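Long-range contacts in polyketide cyclase / dehydrase and lipid transport (Nitrosospira multiformis, PDB 3P51), which is of unknown function but belongs to the Bet v 1-like superfamily, whose members commonly hold hydrophobic ligands in a cavity between sheet and long helix: residues Ile88-Gly93 / Ser113-Ser118; Trp29-Ile34 / Leu133-Ala138. One frame throughout, in Å; residues are numbered along the deposited sequence.

Both contacts tie into the same stretch of chain: strand 105-116, which supplies one side of interaction 1, leads through a short loop into helix 120-139, which supplies one side of interaction 2. Interaction 1 pairs two neighbouring strands of the antiparallel sheet, while interaction 2 holds the loop between helix 14-21 and strand 37-40 against the C-terminal helix. Their centres lie about 24 Å apart, on opposite sides of the chain's centre, and their nearest atoms stay about 11 Å apart. Along the sequence, interaction 1 is nested inside the long span that interaction 2 closes. In Bet v 1-like relatives the sheet and long helix enclose a ligand cavity; no ligand site is defined here.

Interaction 1. Residues Ile88-Gly93 / Ser113-Ser118; sequences IYNYVG and SWESAS
The beta hairpin of strands 88-100 and 105-116 is joined here near its open end, where Y89 faces E115 and V92 faces S113 in antiparallel hydrogen-bonded pairs. Y89 N reaches E115 O at 3.0 Å, and E115 N returns a nearly straight bond to Y89 O (172° at the hydrogen). V92 N bonds S113 O at 2.8 Å and S113 N bonds V92 O. Between the pairs the register slips by one at N90, a beta bulge, and a water donates to N90 O and hydrogen-bonds S113 OG.

On the face carrying Y89 and E115, the CB methylene of E115 sits over the Y89 ring in a CH-pi contact, 3.4 Å from its centroid. Another water links N90 ND2 to E115 OE2.

W114 has CG between the backbone N and the carbonyl carbon (chi1 62°), and its indole lies alongside Y91, the planes 14° apart but barely overlapping; W114 CE3 meets Y91 CE1 at 3.3 Å. At its pyrrole end W114 CD1 meets I88 CG2 at 3.5 Å. An alanine here would probably leave a gap between I88 CG2 and the Y91 ring and take the indole's support from one side of that ring.

Helix 120-139 covers the side of the sheet opposite Y89 and E115, A121 and V122 against W114 and M125 against Y91, whose OH bonds Y129; strand 71-78 flanks Y91 and strand 3-10 flanks W114.

Interaction 2. Residues Trp29-Ile34 / Leu133-Ala138; sequences WAPSLI and LADLAA
D135 points its carboxylate from the helix into the turn of residues 30-34, and S32 meets it with two donors. S32 OG donates a hydrogen bond to D135 OD1 at 2.7 Å, on the syn lone pair. The backbone S32 N reaches the other oxygen, D135 OD2, at 2.9 Å, also from the syn side but 25° out of the carboxylate plane. With chi1 of S32 at -65°, OG lies beside its own backbone N, and hydroxyl and amide can thus serve one carboxylate together. D135 OD2 accepts a second bond, from a water, the third for the carboxylate; this water accepts a hydrogen bond from L33 N at 3.0 Å. Three donors on two oxygens would be expected to favour the charged form and limit rotation of the group.

The arrangement joins the C-terminal helix of the Bet v 1-like fold to the loop after helix 14-21; within that loop I34 N bonds A30 O to close the turn. The P31 ring and the D135 side chain pass each other running opposite ways, P31 CD coming within 3.4 Å of D135 OD2.

One residue further along the helix, L136 approaches the indole of W29 obliquely, through both methyls: CD1 lies 3.9 Å from W29 CE3, and CD2 4.0 Å from W29 CZ3. The indole also touches R20 and I21 of helix 14-21, and I21 meets L136 too.

Interaction 1. Residues Ile88-Gly93 / Ser113-Ser118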
# COMPACT_ATOMS: atom_id res chain seq x y z
N ILE A 88 -5.55 12.59 23.00
CA ILE A 88 -5.47 12.16 21.60
C ILE A 88 -6.46 11.03 21.32
O ILE A 88 -6.99 10.41 22.24
CB ILE A 88 -4.05 11.68 21.23
CG1 ILE A 88 -3.70 10.38 21.94
CG2 ILE A 88 -3.03 12.76 21.54
CD1 ILE A 88 -2.42 9.68 21.40
N TYR A 89 -6.71 10.77 20.03
CA TYR A 89 -7.49 9.60 19.64
C TYR A 89 -6.99 9.00 18.33
O TYR A 89 -6.24 9.63 17.58
CB TYR A 89 -9.00 9.89 19.58
CG TYR A 89 -9.45 10.95 18.60
CD1 TYR A 89 -9.96 10.61 17.35
CD2 TYR A 89 -9.42 12.30 18.95
CE1 TYR A 89 -10.40 11.58 16.45
CE2 TYR A 89 -9.87 13.29 18.06
CZ TYR A 89 -10.35 12.92 16.82
OH TYR A 89 -10.78 13.89 15.94
N ASN A 90 -7.40 7.76 18.06
CA ASN A 90 -7.00 7.05 16.86
C ASN A 90 -5.49 7.00 16.67
O ASN A 90 -5.00 7.22 15.57
CB ASN A 90 -7.64 7.68 15.62
CG ASN A 90 -9.15 7.56 15.62
OD1 ASN A 90 -9.72 6.78 16.38
ND2 ASN A 90 -9.81 8.35 14.77
N TYR A 91 -4.75 6.73 17.74
CA TYR A 91 -3.32 6.53 17.61
C TYR A 91 -3.03 5.19 16.96
O TYR A 91 -3.51 4.16 17.42
CB TYR A 91 -2.60 6.57 18.97
CG TYR A 91 -1.10 6.59 18.77
CD1 TYR A 91 -0.38 7.77 18.90
CD2 TYR A 91 -0.42 5.43 18.40
CE1 TYR A 91 0.99 7.78 18.69
CE2 TYR A 91 0.95 5.44 18.18
CZ TYR A 91 1.64 6.62 18.33
OH TYR A 91 2.99 6.65 18.11
N VAL A 92 -2.25 5.21 15.88
CA VAL A 92 -1.81 3.98 15.21
C VAL A 92 -0.29 4.00 15.09
O VAL A 92 0.28 4.99 14.63
CB VAL A 92 -2.40 3.83 13.81
CG1 VAL A 92 -1.73 2.65 13.06
CG2 VAL A 92 -3.92 3.66 13.88
N GLY A 93 0.35 2.92 15.53
CA GLY A 93 1.79 2.77 15.39
C GLY A 93 2.04 1.72 14.33
O GLY A 93 1.23 0.81 14.19
N SER A 113 0.72 7.91 14.06
CA SER A 113 -0.20 8.98 13.69
C SER A 113 -1.41 8.96 14.59
O SER A 113 -1.81 7.90 15.09
CB SER A 113 -0.60 8.85 12.21
OG SER A 113 -1.29 7.63 11.98
N TRP A 114 -1.97 10.14 14.82
CA TRP A 114 -3.10 10.28 15.72
C TRP A 114 -3.85 11.56 15.43
O TRP A 114 -3.40 12.37 14.62
CB TRP A 114 -2.63 10.24 17.17
CG TRP A 114 -1.70 11.35 17.56
CD1 TRP A 114 -2.04 12.51 18.19
CD2 TRP A 114 -0.28 11.39 17.37
NE1 TRP A 114 -0.91 13.28 18.40
CE2 TRP A 114 0.18 12.61 17.91
CE3 TRP A 114 0.64 10.51 16.80
CZ2 TRP A 114 1.52 12.97 17.89
CZ3 TRP A 114 1.98 10.88 16.78
CH2 TRP A 114 2.41 12.10 17.32
N GLU A 115 -5.01 11.72 16.06
CA GLU A 115 -5.78 12.94 15.99
C GLU A 115 -5.69 13.64 17.33
O GLU A 115 -5.66 13.00 18.38
CB GLU A 115 -7.26 12.65 15.67
CG GLU A 115 -7.47 11.80 14.40
CD GLU A 115 -7.27 12.60 13.12
OE1 GLU A 115 -7.40 13.84 13.16
OE2 GLU A 115 -7.00 12.00 12.06
N SER A 116 -5.67 14.97 17.29
CA SER A 116 -5.49 15.75 18.49
C SER A 116 -5.75 17.21 18.20
O SER A 116 -5.57 17.67 17.07
CB SER A 116 -4.06 15.60 19.02
OG SER A 116 -3.87 16.40 20.18
N ALA A 117 -6.17 17.95 19.23
CA ALA A 117 -6.31 19.38 19.11
C ALA A 117 -4.95 20.08 19.11
O ALA A 117 -4.85 21.25 18.75
CB ALA A 117 -7.20 19.93 20.24
N SER A 118 -3.89 19.37 19.50
CA SER A 118 -2.56 19.97 19.54
C SER A 118 -1.47 19.06 18.98
O SER A 118 -1.72 17.90 18.65
CB SER A 118 -2.18 20.39 20.97
OG SER A 118 -1.76 19.29 21.75
O HOH W 1 -4.18 7.59 13.01
O HOH W 2 -8.42 9.45 12.25
O HOH W 3 0.75 5.44 11.81

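Interaction 2. Residues Trp29-Ile34 / Leu133-Ala138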
# COMPACT_ATOMS: atom_id res chain seq x y z
N TRP A 29 13.58 -6.38 23.77
CA TRP A 29 14.62 -5.79 22.93
C TRP A 29 14.78 -4.29 23.08
O TRP A 29 15.68 -3.70 22.50
CB TRP A 29 14.40 -6.14 21.46
CG TRP A 29 13.02 -5.86 20.91
CD1 TRP A 29 11.95 -6.71 20.90
CD2 TRP A 29 12.59 -4.67 20.23
NE1 TRP A 29 10.87 -6.12 20.28
CE2 TRP A 29 11.24 -4.87 19.86
CE3 TRP A 29 13.20 -3.46 19.91
CZ2 TRP A 29 10.51 -3.90 19.18
CZ3 TRP A 29 12.47 -2.50 19.23
CH2 TRP A 29 11.14 -2.73 18.87
N ALA A 30 13.90 -3.66 23.86
CA ALA A 30 14.01 -2.23 24.13
C ALA A 30 13.99 -1.96 25.64
O ALA A 30 13.04 -1.36 26.16
CB ALA A 30 12.90 -1.46 23.43
N PRO A 31 15.05 -2.40 26.34
CA PRO A 31 15.07 -2.33 27.82
C PRO A 31 15.22 -0.92 28.38
O PRO A 31 14.90 -0.71 29.56
CB PRO A 31 16.29 -3.18 28.19
CG PRO A 31 17.18 -3.12 26.98
CD PRO A 31 16.27 -3.01 25.79
N SER A 32 15.67 0.04 27.57
CA SER A 32 15.86 1.40 28.08
C SER A 32 14.55 2.02 28.50
O SER A 32 14.40 2.48 29.63
CB SER A 32 16.53 2.30 27.03
OG SER A 32 17.86 1.87 26.75
N LEU A 33 13.57 2.02 27.60
CA LEU A 33 12.30 2.64 27.90
C LEU A 33 11.26 1.64 28.41
O LEU A 33 10.47 1.95 29.29
CB LEU A 33 11.79 3.38 26.67
CG LEU A 33 10.59 4.32 26.84
CD1 LEU A 33 10.67 5.44 25.83
CD2 LEU A 33 9.30 3.55 26.69
N ILE A 34 11.25 0.44 27.85
CA ILE A 34 10.26 -0.57 28.23
C ILE A 34 10.73 -1.42 29.41
O ILE A 34 11.61 -2.26 29.26
CB ILE A 34 9.90 -1.50 27.05
CG1 ILE A 34 9.50 -0.68 25.82
CG2 ILE A 34 8.78 -2.44 27.46
CD1 ILE A 34 8.44 0.38 26.11
N LEU A 133 14.22 2.52 18.92
CA LEU A 133 15.06 2.17 17.78
C LEU A 133 16.54 2.11 18.17
O LEU A 133 17.27 1.24 17.71
CB LEU A 133 14.85 3.16 16.64
CG LEU A 133 13.49 3.09 15.95
CD1 LEU A 133 13.32 4.22 14.96
CD2 LEU A 133 13.30 1.75 15.25
N ALA A 134 16.97 3.04 19.02
CA ALA A 134 18.35 3.08 19.49
C ALA A 134 18.75 1.81 20.24
O ALA A 134 19.87 1.32 20.09
CB ALA A 134 18.59 4.31 20.35
N ASP A 135 17.83 1.27 21.04
CA ASP A 135 18.05 -0.04 21.67
C ASP A 135 18.24 -1.13 20.61
O ASP A 135 19.12 -1.98 20.72
CB ASP A 135 16.87 -0.41 22.57
CG ASP A 135 16.94 0.27 23.93
OD1 ASP A 135 18.00 0.85 24.26
OD2 ASP A 135 15.93 0.22 24.68
N LEU A 136 17.39 -1.11 19.59
CA LEU A 136 17.42 -2.14 18.56
C LEU A 136 18.76 -2.11 17.84
O LEU A 136 19.38 -3.15 17.60
CB LEU A 136 16.25 -1.96 17.59
CG LEU A 136 15.99 -3.12 16.62
CD1 LEU A 136 15.96 -4.44 17.38
CD2 LEU A 136 14.68 -2.90 15.89
N ALA A 137 19.23 -0.91 17.50
CA ALA A 137 20.52 -0.74 16.86
C ALA A 137 21.67 -1.16 17.77
O ALA A 137 22.60 -1.83 17.34
CB ALA A 137 20.70 0.71 16.42
N ALA A 138 21.60 -0.76 19.04
CA ALA A 138 22.68 -1.08 19.96
C ALA A 138 22.85 -2.58 20.10
O ALA A 138 23.95 -3.08 20.32
CB ALA A 138 22.44 -0.43 21.32
O HOH W 4 13.99 1.99 24.68